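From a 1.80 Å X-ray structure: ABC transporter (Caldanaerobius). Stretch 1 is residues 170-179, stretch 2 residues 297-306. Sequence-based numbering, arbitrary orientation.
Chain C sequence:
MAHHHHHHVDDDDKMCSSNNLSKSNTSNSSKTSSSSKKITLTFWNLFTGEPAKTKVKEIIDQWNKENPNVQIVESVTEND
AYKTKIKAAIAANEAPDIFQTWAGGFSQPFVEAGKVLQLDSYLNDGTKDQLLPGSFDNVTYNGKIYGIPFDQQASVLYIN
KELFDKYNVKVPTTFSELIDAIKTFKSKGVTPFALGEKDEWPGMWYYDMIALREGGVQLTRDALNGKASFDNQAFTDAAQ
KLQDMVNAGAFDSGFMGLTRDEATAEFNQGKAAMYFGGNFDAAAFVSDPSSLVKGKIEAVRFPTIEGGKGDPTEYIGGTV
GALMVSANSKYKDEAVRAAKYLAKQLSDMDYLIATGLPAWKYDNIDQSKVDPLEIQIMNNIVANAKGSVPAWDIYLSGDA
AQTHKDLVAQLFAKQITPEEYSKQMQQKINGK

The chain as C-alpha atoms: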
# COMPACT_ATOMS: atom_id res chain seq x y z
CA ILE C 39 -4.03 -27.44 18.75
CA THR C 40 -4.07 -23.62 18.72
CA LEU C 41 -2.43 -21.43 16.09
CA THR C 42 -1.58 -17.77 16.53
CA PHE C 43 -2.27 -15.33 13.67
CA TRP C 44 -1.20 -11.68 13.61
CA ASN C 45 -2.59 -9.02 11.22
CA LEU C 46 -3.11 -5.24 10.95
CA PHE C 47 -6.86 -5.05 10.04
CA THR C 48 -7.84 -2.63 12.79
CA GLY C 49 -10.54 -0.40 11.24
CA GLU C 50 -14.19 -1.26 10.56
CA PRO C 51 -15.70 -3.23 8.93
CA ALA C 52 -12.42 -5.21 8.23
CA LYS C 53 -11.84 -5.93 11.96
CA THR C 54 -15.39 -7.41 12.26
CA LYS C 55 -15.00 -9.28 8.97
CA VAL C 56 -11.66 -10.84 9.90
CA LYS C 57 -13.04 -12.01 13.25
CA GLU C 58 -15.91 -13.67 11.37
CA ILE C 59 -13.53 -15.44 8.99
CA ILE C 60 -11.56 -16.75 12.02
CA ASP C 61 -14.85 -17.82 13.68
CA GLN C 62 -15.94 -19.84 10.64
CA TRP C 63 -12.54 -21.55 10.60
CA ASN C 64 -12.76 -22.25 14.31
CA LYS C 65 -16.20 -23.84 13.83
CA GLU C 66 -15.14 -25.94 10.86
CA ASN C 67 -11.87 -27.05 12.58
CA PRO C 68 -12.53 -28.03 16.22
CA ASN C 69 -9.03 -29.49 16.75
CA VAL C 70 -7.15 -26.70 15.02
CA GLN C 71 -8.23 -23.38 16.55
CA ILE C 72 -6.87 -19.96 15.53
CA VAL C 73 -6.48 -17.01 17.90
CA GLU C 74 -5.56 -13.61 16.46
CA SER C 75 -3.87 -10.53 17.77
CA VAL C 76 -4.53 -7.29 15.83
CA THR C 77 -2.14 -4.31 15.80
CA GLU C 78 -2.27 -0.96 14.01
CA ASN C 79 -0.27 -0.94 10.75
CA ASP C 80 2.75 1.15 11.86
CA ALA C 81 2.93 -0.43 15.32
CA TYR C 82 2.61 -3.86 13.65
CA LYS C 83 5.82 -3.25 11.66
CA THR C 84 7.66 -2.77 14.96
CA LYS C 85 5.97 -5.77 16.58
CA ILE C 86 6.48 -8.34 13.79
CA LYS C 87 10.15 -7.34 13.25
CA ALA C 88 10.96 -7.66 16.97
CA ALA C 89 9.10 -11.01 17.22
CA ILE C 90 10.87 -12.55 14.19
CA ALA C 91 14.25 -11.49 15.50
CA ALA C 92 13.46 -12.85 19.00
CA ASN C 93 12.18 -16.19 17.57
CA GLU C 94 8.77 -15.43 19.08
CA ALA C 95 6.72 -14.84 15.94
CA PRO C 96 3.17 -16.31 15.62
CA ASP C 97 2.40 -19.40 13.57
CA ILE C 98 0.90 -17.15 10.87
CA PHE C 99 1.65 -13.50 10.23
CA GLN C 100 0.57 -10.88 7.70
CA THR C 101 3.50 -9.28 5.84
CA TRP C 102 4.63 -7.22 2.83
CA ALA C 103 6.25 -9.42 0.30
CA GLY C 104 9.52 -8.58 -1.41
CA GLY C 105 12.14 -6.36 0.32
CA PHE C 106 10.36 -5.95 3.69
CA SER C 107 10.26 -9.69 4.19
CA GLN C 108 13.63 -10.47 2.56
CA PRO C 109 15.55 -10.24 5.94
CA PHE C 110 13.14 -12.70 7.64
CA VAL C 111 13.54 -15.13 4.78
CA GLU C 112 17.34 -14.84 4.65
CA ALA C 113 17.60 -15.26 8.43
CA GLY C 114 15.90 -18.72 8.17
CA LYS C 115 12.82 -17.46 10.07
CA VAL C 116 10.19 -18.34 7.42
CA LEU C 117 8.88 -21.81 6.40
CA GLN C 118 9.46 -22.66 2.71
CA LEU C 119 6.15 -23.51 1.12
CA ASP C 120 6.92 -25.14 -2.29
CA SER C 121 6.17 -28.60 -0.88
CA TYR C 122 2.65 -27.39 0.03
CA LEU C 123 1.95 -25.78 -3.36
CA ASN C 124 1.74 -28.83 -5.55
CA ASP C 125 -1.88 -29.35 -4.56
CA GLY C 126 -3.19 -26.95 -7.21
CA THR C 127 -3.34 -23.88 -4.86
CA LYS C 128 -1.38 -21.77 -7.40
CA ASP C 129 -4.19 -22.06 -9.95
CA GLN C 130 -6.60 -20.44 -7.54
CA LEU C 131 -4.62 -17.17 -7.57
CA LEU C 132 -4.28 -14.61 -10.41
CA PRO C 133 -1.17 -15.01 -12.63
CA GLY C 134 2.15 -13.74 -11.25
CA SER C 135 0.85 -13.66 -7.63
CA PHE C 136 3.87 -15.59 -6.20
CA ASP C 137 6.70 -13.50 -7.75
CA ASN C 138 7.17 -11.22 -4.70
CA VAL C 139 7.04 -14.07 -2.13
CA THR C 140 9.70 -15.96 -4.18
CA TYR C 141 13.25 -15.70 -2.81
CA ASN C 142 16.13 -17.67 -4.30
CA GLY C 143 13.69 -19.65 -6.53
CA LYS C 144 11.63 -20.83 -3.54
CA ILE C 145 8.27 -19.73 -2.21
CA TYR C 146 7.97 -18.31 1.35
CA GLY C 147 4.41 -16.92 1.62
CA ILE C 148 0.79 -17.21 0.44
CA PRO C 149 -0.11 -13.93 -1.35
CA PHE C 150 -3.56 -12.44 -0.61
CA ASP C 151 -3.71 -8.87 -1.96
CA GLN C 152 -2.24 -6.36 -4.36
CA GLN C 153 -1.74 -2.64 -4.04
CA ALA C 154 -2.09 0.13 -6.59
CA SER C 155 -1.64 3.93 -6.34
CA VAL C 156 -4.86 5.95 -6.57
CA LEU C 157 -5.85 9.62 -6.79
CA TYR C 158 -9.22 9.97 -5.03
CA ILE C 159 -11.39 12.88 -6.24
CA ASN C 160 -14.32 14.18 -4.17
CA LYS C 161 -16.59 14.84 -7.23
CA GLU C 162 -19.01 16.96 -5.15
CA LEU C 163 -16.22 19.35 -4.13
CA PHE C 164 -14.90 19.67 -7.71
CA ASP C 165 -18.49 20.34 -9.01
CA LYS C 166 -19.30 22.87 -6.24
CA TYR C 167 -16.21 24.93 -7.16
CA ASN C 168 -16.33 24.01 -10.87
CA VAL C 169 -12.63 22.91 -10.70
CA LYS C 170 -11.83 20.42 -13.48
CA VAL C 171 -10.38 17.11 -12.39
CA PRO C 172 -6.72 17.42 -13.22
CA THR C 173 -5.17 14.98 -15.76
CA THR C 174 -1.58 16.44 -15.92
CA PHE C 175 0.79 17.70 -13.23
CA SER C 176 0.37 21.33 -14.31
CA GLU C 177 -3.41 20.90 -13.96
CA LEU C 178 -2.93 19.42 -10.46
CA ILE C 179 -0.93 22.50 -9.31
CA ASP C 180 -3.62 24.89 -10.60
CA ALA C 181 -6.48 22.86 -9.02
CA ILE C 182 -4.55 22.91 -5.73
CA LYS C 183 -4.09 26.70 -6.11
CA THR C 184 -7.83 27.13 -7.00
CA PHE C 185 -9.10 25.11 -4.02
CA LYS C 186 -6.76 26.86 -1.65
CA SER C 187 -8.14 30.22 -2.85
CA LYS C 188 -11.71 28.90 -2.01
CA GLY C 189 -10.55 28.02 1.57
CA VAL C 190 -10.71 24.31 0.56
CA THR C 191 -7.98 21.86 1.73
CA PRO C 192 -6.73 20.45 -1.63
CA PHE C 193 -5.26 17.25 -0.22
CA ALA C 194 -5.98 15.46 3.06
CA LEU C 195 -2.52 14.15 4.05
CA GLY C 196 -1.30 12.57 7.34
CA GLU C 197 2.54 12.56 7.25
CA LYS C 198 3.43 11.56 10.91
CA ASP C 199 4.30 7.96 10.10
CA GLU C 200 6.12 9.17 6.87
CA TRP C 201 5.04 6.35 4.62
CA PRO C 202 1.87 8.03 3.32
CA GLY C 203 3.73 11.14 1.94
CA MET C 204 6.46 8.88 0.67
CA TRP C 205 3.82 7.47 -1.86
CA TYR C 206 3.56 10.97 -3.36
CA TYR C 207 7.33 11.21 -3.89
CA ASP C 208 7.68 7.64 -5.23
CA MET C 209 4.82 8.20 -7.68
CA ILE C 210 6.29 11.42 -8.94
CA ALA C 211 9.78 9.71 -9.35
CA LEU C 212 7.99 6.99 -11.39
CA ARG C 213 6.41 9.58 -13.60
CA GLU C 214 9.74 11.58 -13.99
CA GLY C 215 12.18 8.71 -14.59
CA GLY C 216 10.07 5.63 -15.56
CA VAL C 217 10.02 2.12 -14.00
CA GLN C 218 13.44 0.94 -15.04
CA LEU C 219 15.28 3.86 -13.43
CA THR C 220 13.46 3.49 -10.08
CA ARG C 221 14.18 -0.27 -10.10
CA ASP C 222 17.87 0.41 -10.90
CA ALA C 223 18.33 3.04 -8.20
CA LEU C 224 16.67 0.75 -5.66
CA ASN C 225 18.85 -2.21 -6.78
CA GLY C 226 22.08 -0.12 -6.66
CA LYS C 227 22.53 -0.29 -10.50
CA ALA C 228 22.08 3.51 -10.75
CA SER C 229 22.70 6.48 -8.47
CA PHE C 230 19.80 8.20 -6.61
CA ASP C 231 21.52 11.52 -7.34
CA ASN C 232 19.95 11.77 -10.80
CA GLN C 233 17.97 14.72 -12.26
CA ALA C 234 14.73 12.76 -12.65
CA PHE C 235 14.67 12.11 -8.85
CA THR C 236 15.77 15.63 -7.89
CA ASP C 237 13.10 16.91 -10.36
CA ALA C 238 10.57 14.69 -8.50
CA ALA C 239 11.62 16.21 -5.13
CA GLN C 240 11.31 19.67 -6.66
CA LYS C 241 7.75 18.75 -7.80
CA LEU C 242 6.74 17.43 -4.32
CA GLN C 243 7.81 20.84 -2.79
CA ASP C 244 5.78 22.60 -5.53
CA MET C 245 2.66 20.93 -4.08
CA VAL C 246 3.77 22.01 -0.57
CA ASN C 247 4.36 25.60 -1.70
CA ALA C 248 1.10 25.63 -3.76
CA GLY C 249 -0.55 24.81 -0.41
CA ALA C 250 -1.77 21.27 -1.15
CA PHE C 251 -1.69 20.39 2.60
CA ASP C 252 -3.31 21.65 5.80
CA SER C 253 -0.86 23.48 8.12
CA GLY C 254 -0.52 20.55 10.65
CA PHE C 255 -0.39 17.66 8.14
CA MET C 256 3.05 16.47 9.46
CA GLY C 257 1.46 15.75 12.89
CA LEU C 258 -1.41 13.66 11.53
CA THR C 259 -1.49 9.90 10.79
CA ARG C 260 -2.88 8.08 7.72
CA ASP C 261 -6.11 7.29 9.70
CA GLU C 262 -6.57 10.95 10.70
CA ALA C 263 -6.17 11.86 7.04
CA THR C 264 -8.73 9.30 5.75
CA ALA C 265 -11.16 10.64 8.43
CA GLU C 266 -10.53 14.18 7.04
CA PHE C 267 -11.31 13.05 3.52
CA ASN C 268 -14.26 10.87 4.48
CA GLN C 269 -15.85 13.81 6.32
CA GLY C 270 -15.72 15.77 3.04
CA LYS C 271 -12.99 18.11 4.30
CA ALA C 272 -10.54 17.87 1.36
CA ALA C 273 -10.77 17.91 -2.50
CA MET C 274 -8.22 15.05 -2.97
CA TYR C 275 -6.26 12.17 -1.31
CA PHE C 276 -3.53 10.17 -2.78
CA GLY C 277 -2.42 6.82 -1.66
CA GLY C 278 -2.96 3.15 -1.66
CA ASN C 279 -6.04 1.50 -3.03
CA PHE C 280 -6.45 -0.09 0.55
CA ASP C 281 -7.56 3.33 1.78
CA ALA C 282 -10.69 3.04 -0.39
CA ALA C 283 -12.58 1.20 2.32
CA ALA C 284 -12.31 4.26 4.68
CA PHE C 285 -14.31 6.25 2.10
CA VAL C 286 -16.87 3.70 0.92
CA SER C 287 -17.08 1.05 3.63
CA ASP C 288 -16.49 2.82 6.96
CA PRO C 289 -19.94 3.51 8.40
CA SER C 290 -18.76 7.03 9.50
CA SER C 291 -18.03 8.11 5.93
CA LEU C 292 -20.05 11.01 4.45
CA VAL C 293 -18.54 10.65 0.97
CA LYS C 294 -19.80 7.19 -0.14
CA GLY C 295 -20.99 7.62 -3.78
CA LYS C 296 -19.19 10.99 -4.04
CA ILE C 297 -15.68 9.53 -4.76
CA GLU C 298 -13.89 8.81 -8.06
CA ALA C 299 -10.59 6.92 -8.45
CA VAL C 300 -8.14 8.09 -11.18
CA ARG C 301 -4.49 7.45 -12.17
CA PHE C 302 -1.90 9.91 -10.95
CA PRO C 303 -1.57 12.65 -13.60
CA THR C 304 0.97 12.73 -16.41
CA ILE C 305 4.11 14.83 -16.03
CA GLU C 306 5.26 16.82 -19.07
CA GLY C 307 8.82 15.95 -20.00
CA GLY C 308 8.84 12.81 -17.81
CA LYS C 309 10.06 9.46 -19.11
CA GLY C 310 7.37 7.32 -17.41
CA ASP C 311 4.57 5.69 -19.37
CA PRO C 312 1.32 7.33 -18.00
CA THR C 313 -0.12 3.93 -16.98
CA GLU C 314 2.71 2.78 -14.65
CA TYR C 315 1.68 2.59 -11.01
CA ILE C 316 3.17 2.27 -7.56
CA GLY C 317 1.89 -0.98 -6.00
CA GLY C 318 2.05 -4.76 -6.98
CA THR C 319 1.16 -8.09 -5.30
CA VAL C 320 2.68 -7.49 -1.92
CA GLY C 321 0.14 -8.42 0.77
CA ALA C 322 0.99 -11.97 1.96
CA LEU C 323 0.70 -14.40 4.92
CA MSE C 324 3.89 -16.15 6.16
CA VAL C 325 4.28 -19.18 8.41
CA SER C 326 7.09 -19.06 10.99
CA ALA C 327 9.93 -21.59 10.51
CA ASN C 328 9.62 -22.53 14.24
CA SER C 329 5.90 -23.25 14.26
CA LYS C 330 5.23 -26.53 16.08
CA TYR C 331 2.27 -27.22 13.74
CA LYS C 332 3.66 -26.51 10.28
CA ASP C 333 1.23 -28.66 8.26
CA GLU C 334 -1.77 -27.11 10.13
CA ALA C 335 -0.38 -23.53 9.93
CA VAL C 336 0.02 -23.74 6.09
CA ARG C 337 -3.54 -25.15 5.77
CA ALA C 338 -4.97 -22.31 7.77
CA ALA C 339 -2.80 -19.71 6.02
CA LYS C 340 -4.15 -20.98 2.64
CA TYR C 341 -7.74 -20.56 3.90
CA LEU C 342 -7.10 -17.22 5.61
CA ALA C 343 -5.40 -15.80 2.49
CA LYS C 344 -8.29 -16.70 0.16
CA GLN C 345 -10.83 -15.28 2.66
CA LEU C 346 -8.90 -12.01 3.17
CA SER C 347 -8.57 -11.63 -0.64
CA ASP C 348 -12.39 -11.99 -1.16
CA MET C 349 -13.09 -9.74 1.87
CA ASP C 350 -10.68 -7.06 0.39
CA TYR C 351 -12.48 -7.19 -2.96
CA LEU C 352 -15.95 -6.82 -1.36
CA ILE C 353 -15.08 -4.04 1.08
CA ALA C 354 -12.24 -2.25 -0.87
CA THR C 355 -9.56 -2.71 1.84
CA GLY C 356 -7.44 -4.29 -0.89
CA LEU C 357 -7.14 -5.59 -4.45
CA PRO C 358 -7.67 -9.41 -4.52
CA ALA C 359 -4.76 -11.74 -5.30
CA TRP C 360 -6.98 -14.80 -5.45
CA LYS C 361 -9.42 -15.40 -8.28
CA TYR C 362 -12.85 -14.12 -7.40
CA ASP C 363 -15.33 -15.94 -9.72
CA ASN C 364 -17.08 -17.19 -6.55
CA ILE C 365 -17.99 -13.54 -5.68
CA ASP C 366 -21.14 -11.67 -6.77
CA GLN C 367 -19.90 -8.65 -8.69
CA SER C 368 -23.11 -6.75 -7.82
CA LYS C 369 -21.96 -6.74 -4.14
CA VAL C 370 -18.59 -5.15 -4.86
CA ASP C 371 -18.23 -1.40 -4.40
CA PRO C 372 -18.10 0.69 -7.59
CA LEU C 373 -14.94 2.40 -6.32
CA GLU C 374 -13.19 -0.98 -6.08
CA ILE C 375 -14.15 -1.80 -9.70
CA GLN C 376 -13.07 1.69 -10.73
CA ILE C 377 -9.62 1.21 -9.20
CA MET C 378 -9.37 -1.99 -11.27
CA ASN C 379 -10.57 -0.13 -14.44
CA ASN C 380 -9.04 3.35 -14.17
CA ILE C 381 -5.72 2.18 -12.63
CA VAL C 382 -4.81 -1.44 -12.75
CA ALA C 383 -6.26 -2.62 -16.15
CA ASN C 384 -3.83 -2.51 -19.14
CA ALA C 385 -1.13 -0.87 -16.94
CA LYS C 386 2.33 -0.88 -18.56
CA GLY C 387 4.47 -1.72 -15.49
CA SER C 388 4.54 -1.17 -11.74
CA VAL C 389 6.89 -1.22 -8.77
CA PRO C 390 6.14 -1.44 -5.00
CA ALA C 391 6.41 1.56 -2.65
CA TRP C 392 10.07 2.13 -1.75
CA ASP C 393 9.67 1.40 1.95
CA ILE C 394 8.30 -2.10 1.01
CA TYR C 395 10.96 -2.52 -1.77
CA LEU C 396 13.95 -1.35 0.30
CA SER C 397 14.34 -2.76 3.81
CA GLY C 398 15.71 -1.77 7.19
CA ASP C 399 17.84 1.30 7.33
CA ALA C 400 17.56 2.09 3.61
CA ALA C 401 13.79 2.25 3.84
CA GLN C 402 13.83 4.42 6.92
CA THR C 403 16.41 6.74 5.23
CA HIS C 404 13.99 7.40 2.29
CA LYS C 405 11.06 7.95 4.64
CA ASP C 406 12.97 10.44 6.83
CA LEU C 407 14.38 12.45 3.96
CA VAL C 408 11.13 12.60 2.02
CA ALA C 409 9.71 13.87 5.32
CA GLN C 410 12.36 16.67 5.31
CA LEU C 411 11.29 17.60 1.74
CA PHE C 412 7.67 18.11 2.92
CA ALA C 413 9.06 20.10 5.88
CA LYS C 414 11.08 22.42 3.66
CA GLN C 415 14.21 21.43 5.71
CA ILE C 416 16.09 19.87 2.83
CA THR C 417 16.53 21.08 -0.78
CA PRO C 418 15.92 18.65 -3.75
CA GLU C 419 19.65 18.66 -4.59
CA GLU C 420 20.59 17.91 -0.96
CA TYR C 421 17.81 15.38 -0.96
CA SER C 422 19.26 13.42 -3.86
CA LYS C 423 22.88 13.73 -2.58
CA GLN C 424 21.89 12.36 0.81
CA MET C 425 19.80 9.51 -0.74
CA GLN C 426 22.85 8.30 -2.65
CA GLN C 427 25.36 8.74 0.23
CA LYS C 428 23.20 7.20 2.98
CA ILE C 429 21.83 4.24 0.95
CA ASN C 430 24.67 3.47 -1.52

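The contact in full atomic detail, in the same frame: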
# COMPACT_ATOMS: atom_id res chain seq x y z
N LYS C 170 -11.83 21.67 -12.68
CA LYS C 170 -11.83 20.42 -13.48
C LYS C 170 -10.92 19.48 -12.78
O LYS C 170 -9.96 19.97 -12.12
CB LYS C 170 -11.34 20.58 -14.93
CG LYS C 170 -12.42 20.96 -15.94
CD LYS C 170 -12.00 20.58 -17.37
CE LYS C 170 -11.16 21.66 -18.06
NZ LYS C 170 -11.95 22.67 -18.85
N VAL C 171 -11.20 18.17 -12.94
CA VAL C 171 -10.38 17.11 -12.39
C VAL C 171 -9.05 17.15 -13.15
O VAL C 171 -9.01 17.14 -14.39
CB VAL C 171 -11.04 15.71 -12.46
CG1 VAL C 171 -10.06 14.62 -12.03
CG2 VAL C 171 -12.30 15.63 -11.61
N PRO C 172 -7.95 17.26 -12.44
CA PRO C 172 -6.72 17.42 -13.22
C PRO C 172 -6.21 16.09 -13.85
O PRO C 172 -6.26 15.05 -13.21
CB PRO C 172 -5.75 17.95 -12.17
CG PRO C 172 -6.17 17.23 -10.90
CD PRO C 172 -7.70 17.24 -10.98
N THR C 173 -5.68 16.15 -15.05
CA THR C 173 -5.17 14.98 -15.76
C THR C 173 -3.65 15.01 -15.98
O THR C 173 -3.12 14.00 -16.44
CB THR C 173 -5.90 14.72 -17.10
OG1 THR C 173 -5.85 15.86 -17.96
CG2 THR C 173 -7.42 14.38 -16.89
N THR C 174 -3.02 16.18 -15.73
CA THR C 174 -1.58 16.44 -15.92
C THR C 174 -1.08 17.12 -14.64
O THR C 174 -1.88 17.68 -13.86
CB THR C 174 -1.22 17.41 -17.11
OG1 THR C 174 -1.42 18.77 -16.72
CG2 THR C 174 -1.98 17.13 -18.36
N PHE C 175 0.23 17.05 -14.41
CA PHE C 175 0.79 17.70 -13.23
C PHE C 175 0.44 19.17 -13.10
O PHE C 175 -0.14 19.58 -12.05
CB PHE C 175 2.28 17.47 -13.07
CG PHE C 175 2.73 17.73 -11.66
CD1 PHE C 175 2.52 16.78 -10.65
CD2 PHE C 175 3.30 18.92 -11.34
CE1 PHE C 175 2.93 17.03 -9.34
CE2 PHE C 175 3.71 19.19 -10.05
CZ PHE C 175 3.53 18.24 -9.05
N SER C 176 0.66 19.89 -14.20
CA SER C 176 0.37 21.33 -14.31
C SER C 176 -1.05 21.59 -13.87
O SER C 176 -1.27 22.51 -13.08
CB SER C 176 0.60 21.84 -15.74
OG SER C 176 1.99 21.94 -15.98
N GLU C 177 -2.01 20.75 -14.34
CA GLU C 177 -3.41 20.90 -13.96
C GLU C 177 -3.62 20.67 -12.45
O GLU C 177 -4.44 21.36 -11.81
CB GLU C 177 -4.34 19.97 -14.78
CG GLU C 177 -4.37 20.30 -16.27
CD GLU C 177 -5.15 19.34 -17.12
OE1 GLU C 177 -5.35 18.16 -16.76
OE2 GLU C 177 -5.58 19.76 -18.19
N LEU C 178 -2.89 19.71 -11.89
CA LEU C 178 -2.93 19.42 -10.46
C LEU C 178 -2.49 20.63 -9.66
O LEU C 178 -3.16 21.00 -8.70
CB LEU C 178 -2.16 18.14 -10.08
CG LEU C 178 -2.00 17.82 -8.59
CD1 LEU C 178 -3.34 17.54 -7.96
CD2 LEU C 178 -1.11 16.63 -8.38
N ILE C 179 -1.38 21.28 -10.05
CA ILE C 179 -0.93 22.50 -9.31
C ILE C 179 -1.97 23.61 -9.34
O ILE C 179 -2.19 24.28 -8.32
CB ILE C 179 0.46 23.06 -9.80
CG1 ILE C 179 1.60 22.04 -9.60
CG2 ILE C 179 0.81 24.38 -9.06
CD1 ILE C 179 1.95 21.75 -8.13
N ILE C 297 -17.15 9.74 -4.54
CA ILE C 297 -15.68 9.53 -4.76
C ILE C 297 -15.34 8.78 -6.04
O ILE C 297 -15.90 7.67 -6.32
CB ILE C 297 -14.99 8.75 -3.59
CG1 ILE C 297 -15.09 9.50 -2.22
CG2 ILE C 297 -13.57 8.22 -3.99
CD1 ILE C 297 -15.00 11.03 -2.24
N GLU C 298 -14.40 9.35 -6.80
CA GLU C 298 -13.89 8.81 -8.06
C GLU C 298 -12.39 8.51 -7.90
O GLU C 298 -11.64 9.34 -7.33
CB GLU C 298 -14.05 9.84 -9.17
CG GLU C 298 -13.88 9.27 -10.55
CD GLU C 298 -13.70 10.34 -11.62
OE1 GLU C 298 -13.77 11.55 -11.28
OE2 GLU C 298 -13.47 9.96 -12.79
N ALA C 299 -11.98 7.33 -8.37
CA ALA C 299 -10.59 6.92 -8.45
C ALA C 299 -10.04 7.14 -9.88
O ALA C 299 -10.60 6.64 -10.88
CB ALA C 299 -10.46 5.42 -8.08
N VAL C 300 -8.92 7.85 -9.95
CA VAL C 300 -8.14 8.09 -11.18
C VAL C 300 -6.62 7.78 -11.01
O VAL C 300 -6.09 7.72 -9.90
CB VAL C 300 -8.38 9.52 -11.77
CG1 VAL C 300 -9.88 9.80 -11.96
CG2 VAL C 300 -7.74 10.61 -10.90
N ARG C 301 -5.94 7.54 -12.12
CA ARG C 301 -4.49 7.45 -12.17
C ARG C 301 -3.87 8.73 -11.69
O ARG C 301 -4.50 9.80 -11.76
CB ARG C 301 -4.04 7.26 -13.60
CG ARG C 301 -4.26 5.84 -14.07
CD ARG C 301 -3.69 5.65 -15.45
NE ARG C 301 -4.11 4.34 -15.85
CZ ARG C 301 -5.00 4.12 -16.79
NH1 ARG C 301 -5.52 5.16 -17.45
NH2 ARG C 301 -5.34 2.87 -17.09
N PHE C 302 -2.64 8.65 -11.23
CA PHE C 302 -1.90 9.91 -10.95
C PHE C 302 -1.70 10.57 -12.31
O PHE C 302 -1.61 9.85 -13.32
CB PHE C 302 -0.59 9.67 -10.21
CG PHE C 302 -0.01 10.93 -9.60
CD1 PHE C 302 -0.44 11.41 -8.32
CD2 PHE C 302 0.90 11.71 -10.34
CE1 PHE C 302 0.08 12.57 -7.79
CE2 PHE C 302 1.41 12.88 -9.82
CZ PHE C 302 1.03 13.31 -8.55
N PRO C 303 -1.71 11.92 -12.36
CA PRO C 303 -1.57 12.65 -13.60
C PRO C 303 -0.21 12.43 -14.30
O PRO C 303 0.81 12.04 -13.68
CB PRO C 303 -1.66 14.12 -13.16
CG PRO C 303 -2.51 14.13 -11.95
CD PRO C 303 -2.28 12.80 -11.29
N THR C 304 -0.23 12.67 -15.62
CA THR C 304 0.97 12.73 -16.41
C THR C 304 1.84 13.92 -16.06
O THR C 304 1.36 14.95 -15.60
CB THR C 304 0.60 12.82 -17.88
OG1 THR C 304 -0.25 13.96 -18.07
CG2 THR C 304 -0.19 11.57 -18.28
N ILE C 305 3.13 13.77 -16.30
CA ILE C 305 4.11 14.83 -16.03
C ILE C 305 4.84 15.13 -17.32
O ILE C 305 5.50 14.24 -17.86
CB ILE C 305 5.06 14.46 -14.87
CG1 ILE C 305 4.19 14.29 -13.59
CG2 ILE C 305 6.17 15.50 -14.71
CD1 ILE C 305 4.88 13.55 -12.48
N GLU C 306 4.66 16.38 -17.82
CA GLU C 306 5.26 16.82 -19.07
C GLU C 306 6.77 16.64 -19.00
O GLU C 306 7.39 17.02 -18.03
CB GLU C 306 4.93 18.30 -19.31
CG GLU C 306 5.33 18.83 -20.71
CD GLU C 306 4.74 20.22 -20.96
OE1 GLU C 306 3.76 20.34 -21.71
OE2 GLU C 306 5.20 21.18 -20.34

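Two backbone hydrogen bonds hold the stretches together, both made by Thr304: its carbonyl O accepts from Phe175 N at 2.7 Å, and its N donates to Thr173 O at 3.3 Å. The pair brackets Thr174 and forms a single beta bridge between Thr174 and Thr304, whose CA atoms lie 4.5 Å apart. Thr174 CA also approaches Thr304 O at 3.3 Å, a CA-H...O contact beside the shorter bond.

The bridge sits just where a helix begins. Thr174 is the N-cap: its OG1 accepts from Glu177 N at 3.2 Å, satisfying an amide that has no earlier helical carbonyl to bond. Glu177 OE1 in turn accepts from Thr173 N at 2.7 Å and Thr173 OG1 at 2.6 Å, and weakly from Thr174 N at 3.2 Å, tying the loop residue Thr173 to the first turn of the helix.

Next to these bonds, buried apolar side chains pack together. Pro303 points toward stretch 1, its CB 3.4 Å from Thr174 C, and its ring lies against the backbone at the helix start. Phe175 CB meets Ile305 CG1 at 3.7 Å, while Phe302 CE2 reaches the edge of the Phe175 ring, 4.1 Å from CD1. Leu178, one helical turn on from Thr174, places CD2 4.0 Å from Phe302 CZ. Farther out and separate from this cluster, Val171 CG2 lies 4.3 Å from Glu298 OE1, a loose contact at the margin.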